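Long-range contacts in nuclear protein localization protein 4 homolog (Drosophila melanogaster, PDB 4RV0), which interacts with the AAA ATPase TER94 and may belong to a complex that binds ubiquitinated proteins and is needed to export misfolded proteins from the ER for proteasomal degradation: residues 26-32 with 62-68; 44-50 with 77-81. The contacts are given in a common frame with arbitrary orientation. Residues are numbered along the deposited sequence.

Contact 1. Residues 26-32 with 62-68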
# COMPACT_ATOMS: atom_id res chain seq x y z
N SER B 26 -6.09 -7.05 22.38
CA SER B 26 -6.25 -6.16 23.51
C SER B 26 -4.93 -5.45 23.77
O SER B 26 -3.88 -6.07 23.76
CB SER B 26 -6.73 -6.90 24.76
OG SER B 26 -6.83 -6.00 25.86
N PRO B 27 -4.99 -4.12 23.95
CA PRO B 27 -3.81 -3.31 24.30
C PRO B 27 -3.25 -3.67 25.66
O PRO B 27 -2.11 -3.31 25.98
CB PRO B 27 -4.35 -1.87 24.31
CG PRO B 27 -5.82 -2.01 24.48
CD PRO B 27 -6.20 -3.29 23.81
N LYS B 28 -4.04 -4.39 26.46
CA LYS B 28 -3.57 -4.83 27.76
C LYS B 28 -2.95 -6.22 27.64
O LYS B 28 -2.49 -6.79 28.63
CB LYS B 28 -4.72 -4.83 28.77
CG LYS B 28 -5.25 -3.41 29.01
CD LYS B 28 -6.66 -3.40 29.57
CE LYS B 28 -7.08 -1.98 29.99
NZ LYS B 28 -6.37 -1.48 31.20
N SER B 29 -2.94 -6.78 26.43
CA SER B 29 -2.17 -8.00 26.22
C SER B 29 -0.71 -7.63 26.18
O SER B 29 -0.33 -6.46 26.11
CB SER B 29 -2.54 -8.71 24.91
OG SER B 29 -3.85 -9.23 24.96
N ASN B 30 0.11 -8.66 26.25
CA ASN B 30 1.54 -8.50 26.26
C ASN B 30 2.12 -8.77 24.87
O ASN B 30 1.44 -9.34 24.02
CB ASN B 30 2.13 -9.45 27.28
CG ASN B 30 1.77 -10.88 26.99
OD1 ASN B 30 2.42 -11.53 26.18
ND2 ASN B 30 0.68 -11.36 27.60
N LEU B 31 3.37 -8.36 24.65
CA LEU B 31 4.00 -8.53 23.35
C LEU B 31 4.14 -9.99 22.91
O LEU B 31 4.08 -10.27 21.70
CB LEU B 31 5.35 -7.81 23.29
CG LEU B 31 5.34 -6.28 23.23
CD1 LEU B 31 6.77 -5.74 23.13
CD2 LEU B 31 4.49 -5.76 22.08
N LYS B 32 4.36 -10.91 23.84
CA LYS B 32 4.41 -12.32 23.47
C LYS B 32 3.12 -12.79 22.83
O LYS B 32 3.13 -13.57 21.87
CB LYS B 32 4.75 -13.25 24.64
CG LYS B 32 4.68 -14.72 24.21
CD LYS B 32 5.22 -15.67 25.24
CE LYS B 32 5.11 -17.12 24.79
NZ LYS B 32 3.73 -17.64 24.62
N SER B 62 7.55 -10.80 24.79
CA SER B 62 7.35 -10.62 26.24
C SER B 62 7.22 -11.96 27.08
O SER B 62 8.05 -12.84 26.84
CB SER B 62 6.19 -9.62 26.40
OG SER B 62 6.68 -8.29 26.44
N GLY B 63 6.33 -12.19 28.08
CA GLY B 63 5.14 -11.47 28.50
C GLY B 63 5.47 -10.35 29.46
O GLY B 63 6.52 -10.35 30.11
N SER B 64 4.55 -9.38 29.52
CA SER B 64 4.61 -8.17 30.34
C SER B 64 5.67 -7.19 29.82
O SER B 64 6.63 -6.83 30.50
CB SER B 64 4.84 -8.49 31.83
OG SER B 64 6.12 -9.05 32.06
N GLN B 65 5.45 -6.78 28.58
CA GLN B 65 5.62 -5.42 28.13
C GLN B 65 4.27 -5.40 27.48
O GLN B 65 3.94 -6.34 26.76
CB GLN B 65 6.77 -5.24 27.14
CG GLN B 65 8.15 -5.40 27.77
CD GLN B 65 9.29 -5.30 26.77
OE1 GLN B 65 9.08 -5.41 25.56
NE2 GLN B 65 10.51 -5.15 27.27
N LEU B 66 3.43 -4.42 27.76
CA LEU B 66 2.09 -4.53 27.22
C LEU B 66 2.08 -4.01 25.80
O LEU B 66 2.90 -3.16 25.42
CB LEU B 66 1.09 -3.77 28.10
CG LEU B 66 1.05 -4.18 29.57
CD1 LEU B 66 0.03 -3.38 30.35
CD2 LEU B 66 0.73 -5.66 29.70
N VAL B 67 1.18 -4.57 25.00
CA VAL B 67 0.94 -4.09 23.65
C VAL B 67 0.72 -2.58 23.68
O VAL B 67 1.37 -1.83 22.95
CB VAL B 67 -0.28 -4.80 23.03
CG1 VAL B 67 -0.84 -4.01 21.85
CG2 VAL B 67 0.08 -6.22 22.62
N GLY B 68 -0.16 -2.15 24.56
CA GLY B 68 -0.54 -0.75 24.64
C GLY B 68 0.51 0.25 25.08
O GLY B 68 0.33 1.45 24.89

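Contact 2. Residues 44-50 with 77-81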
# COMPACT_ATOMS: atom_id res chain seq x y z
N VAL B 44 4.88 -18.75 9.05
CA VAL B 44 6.27 -18.34 9.20
C VAL B 44 7.12 -19.20 10.14
O VAL B 44 6.60 -19.96 10.95
CB VAL B 44 6.37 -16.88 9.70
CG1 VAL B 44 5.87 -15.90 8.63
CG2 VAL B 44 5.59 -16.71 10.99
N ASP B 45 8.43 -19.06 9.99
CA ASP B 45 9.43 -19.69 10.84
C ASP B 45 9.90 -18.59 11.78
O ASP B 45 9.16 -17.63 12.00
CB ASP B 45 10.58 -20.22 9.99
CG ASP B 45 10.21 -21.51 9.25
OD1 ASP B 45 9.25 -22.18 9.68
OD2 ASP B 45 10.86 -21.84 8.24
N GLY B 46 11.08 -18.74 12.38
CA GLY B 46 11.65 -17.69 13.21
C GLY B 46 11.54 -16.29 12.64
O GLY B 46 12.15 -15.98 11.62
N PHE B 47 10.69 -15.46 13.23
CA PHE B 47 10.55 -14.07 12.78
C PHE B 47 10.80 -13.07 13.90
O PHE B 47 10.59 -13.38 15.08
CB PHE B 47 9.17 -13.81 12.17
CG PHE B 47 8.04 -13.92 13.16
CD1 PHE B 47 7.53 -12.79 13.80
CD2 PHE B 47 7.47 -15.16 13.45
CE1 PHE B 47 6.48 -12.90 14.71
CE2 PHE B 47 6.41 -15.27 14.35
CZ PHE B 47 5.92 -14.14 14.98
N GLY B 48 11.17 -11.86 13.53
CA GLY B 48 11.15 -10.75 14.46
C GLY B 48 10.14 -9.71 14.01
O GLY B 48 9.85 -9.60 12.82
N LEU B 49 9.59 -8.96 14.96
CA LEU B 49 8.72 -7.83 14.65
C LEU B 49 9.43 -6.54 15.02
O LEU B 49 10.02 -6.42 16.10
CB LEU B 49 7.39 -7.93 15.40
CG LEU B 49 6.51 -9.15 15.07
CD1 LEU B 49 5.28 -9.14 15.92
CD2 LEU B 49 6.11 -9.12 13.61
N PHE B 50 9.36 -5.57 14.12
CA PHE B 50 10.08 -4.32 14.27
C PHE B 50 9.18 -3.11 14.09
O PHE B 50 8.15 -3.18 13.41
CB PHE B 50 11.26 -4.26 13.29
CG PHE B 50 12.30 -5.32 13.52
CD1 PHE B 50 13.47 -5.01 14.18
CD2 PHE B 50 12.11 -6.61 13.07
CE1 PHE B 50 14.44 -5.98 14.39
CE2 PHE B 50 13.07 -7.59 13.28
CZ PHE B 50 14.24 -7.27 13.94
N VAL B 77 3.61 -2.71 12.27
CA VAL B 77 4.94 -3.24 12.57
C VAL B 77 5.43 -4.05 11.38
O VAL B 77 4.66 -4.34 10.45
CB VAL B 77 4.98 -4.07 13.87
CG1 VAL B 77 4.59 -3.20 15.04
CG2 VAL B 77 4.05 -5.26 13.78
N TYR B 78 6.72 -4.38 11.38
CA TYR B 78 7.38 -4.96 10.22
C TYR B 78 8.00 -6.29 10.56
O TYR B 78 8.80 -6.40 11.50
CB TYR B 78 8.42 -3.99 9.63
CG TYR B 78 7.78 -2.70 9.19
CD1 TYR B 78 7.33 -2.52 7.88
CD2 TYR B 78 7.56 -1.67 10.11
CE1 TYR B 78 6.71 -1.34 7.49
CE2 TYR B 78 6.94 -0.50 9.73
CZ TYR B 78 6.52 -0.34 8.42
OH TYR B 78 5.90 0.84 8.06
N LEU B 79 7.62 -7.31 9.81
CA LEU B 79 8.08 -8.65 10.08
C LEU B 79 9.36 -8.95 9.32
O LEU B 79 9.47 -8.70 8.12
CB LEU B 79 6.97 -9.68 9.75
CG LEU B 79 7.20 -11.14 10.15
CD1 LEU B 79 5.88 -11.84 10.45
CD2 LEU B 79 7.97 -11.92 9.07
N LYS B 80 10.35 -9.45 10.06
CA LYS B 80 11.61 -9.91 9.51
C LYS B 80 11.84 -11.38 9.80
O LYS B 80 11.76 -11.81 10.95
CB LYS B 80 12.77 -9.12 10.13
CG LYS B 80 14.13 -9.63 9.66
CD LYS B 80 15.27 -8.89 10.31
CE LYS B 80 16.59 -9.24 9.62
NZ LYS B 80 17.70 -8.41 10.14
N GLN B 81 12.04 -12.18 8.76
CA GLN B 81 12.37 -13.58 8.97
C GLN B 81 13.86 -13.77 9.17
O GLN B 81 14.57 -14.08 8.21
CB GLN B 81 11.85 -14.44 7.82
CG GLN B 81 10.42 -14.12 7.49
CD GLN B 81 9.70 -15.28 6.86
OE1 GLN B 81 8.48 -15.34 6.88
NE2 GLN B 81 10.45 -16.22 6.31

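Contact 1. Residues 26-32 with 62-68
Two helix starts meet here, on the surface of the N-terminal ubiquitin-like domain of Npl4. Asn30 is the N-cap of helix 31-41, and Leu66 is the N-cap of helix 67-70. The two N-caps form a single backbone bridge, with Asn30 CA 4.1 Å from Leu66 CA. Three backbone hydrogen bonds join the segments. Leu31 N donates to Gln65 O at 3.0 Å, Val67 N to Ser29 O at 2.7 Å, and Gly68 N to Pro27 O at 2.7 Å. All three donors thus lie at the start of a helix, and loop carbonyls of the other segment satisfy them. In the ubiquitin-like fold, 26-32 leads from the first beta hairpin into the main helix, and 62-68 is part of the long connection to the last strand. A type I turn from Ser26 to Ser29 shapes the first loop; Ser26 OG accepts from Lys28 N at 3.3 Å, an ST turn. The Asn30 side chain caps His33 N, while Asn30 CB lies 3.3 Å from Ser64 N. Leu31 CD1 lies 3.4 Å from Gln65 OE1, and Leu31 CD2 reaches Val67 CG2 at 4.5 Å. Val67 and Pro27 both touch Ile10 of strand 10-16.

Contact 2. Residues 44-50 with 77-81
Strands 48-50 and 77-80 pair antiparallel at the edge of the ubiquitin-like (beta-grasp) sheet, where 48-50 is outermost within this chain; their axes approach to 4.5 Å. Gly48 and Lys80 form a hydrogen-bonded pair, Gly48 N to Lys80 O at 2.6 Å and Lys80 N to Gly48 O at 2.8 Å. So do Phe50 and Tyr78, Phe50 N to Tyr78 O and Tyr78 N to Phe50 O both 2.8 Å. Leu49 and Leu79 are the non-hydrogen-bonded pair between them.

On the Leu49 and Leu79 face, side chains interlock. Leu49 CD2 fits between Leu79 CB at 4.0 Å and Val77 CG2 at 4.4 Å. The Leu79 methyls fill the hollow between Phe47 and Val44: CD2 is 3.8 Å from Phe47 CB, CD1 3.9 Å from Phe47 CD1, and both 4.4 to 4.5 Å from Val44 CG1. Gln81 OE1 is 3.2 Å from Val44 CG1. On the other face, Phe50 CE2 fills the space beside Gly48, where a beta carbon would clash with it, and packs 3.5 Å from Lys80 CB.

Helix 31-41 covers the leucine face: Val38 touches Phe47 and Leu79, and Tyr35 OH is hydrogen-bonded to Leu49 N. Strand 76-80 pairs in parallel with strand 10-16 on the side away from 48-50.

Overall arrangement
The two contacts interleave along the chain: 26-32, 44-50, 62-68, 77-81. Their centres are about 17 Å apart, on opposite sides of the chain's centre, and their nearest atoms stay about 6 Å apart without touching. Helix 31-41 links them. It begins in contact 1, and its later part packs on contact 2. Strand 10-16 is a second link, touching Pro27 and Val67 of contact 1 and pairing with strand 76-80 of contact 2. Contact 1 fastens the long connection between strands 48-50 and 76-80 to the start of helix 31-41; contact 2 pairs the two strands that the connection joins. TER94 touches none of the four segments in this assembly.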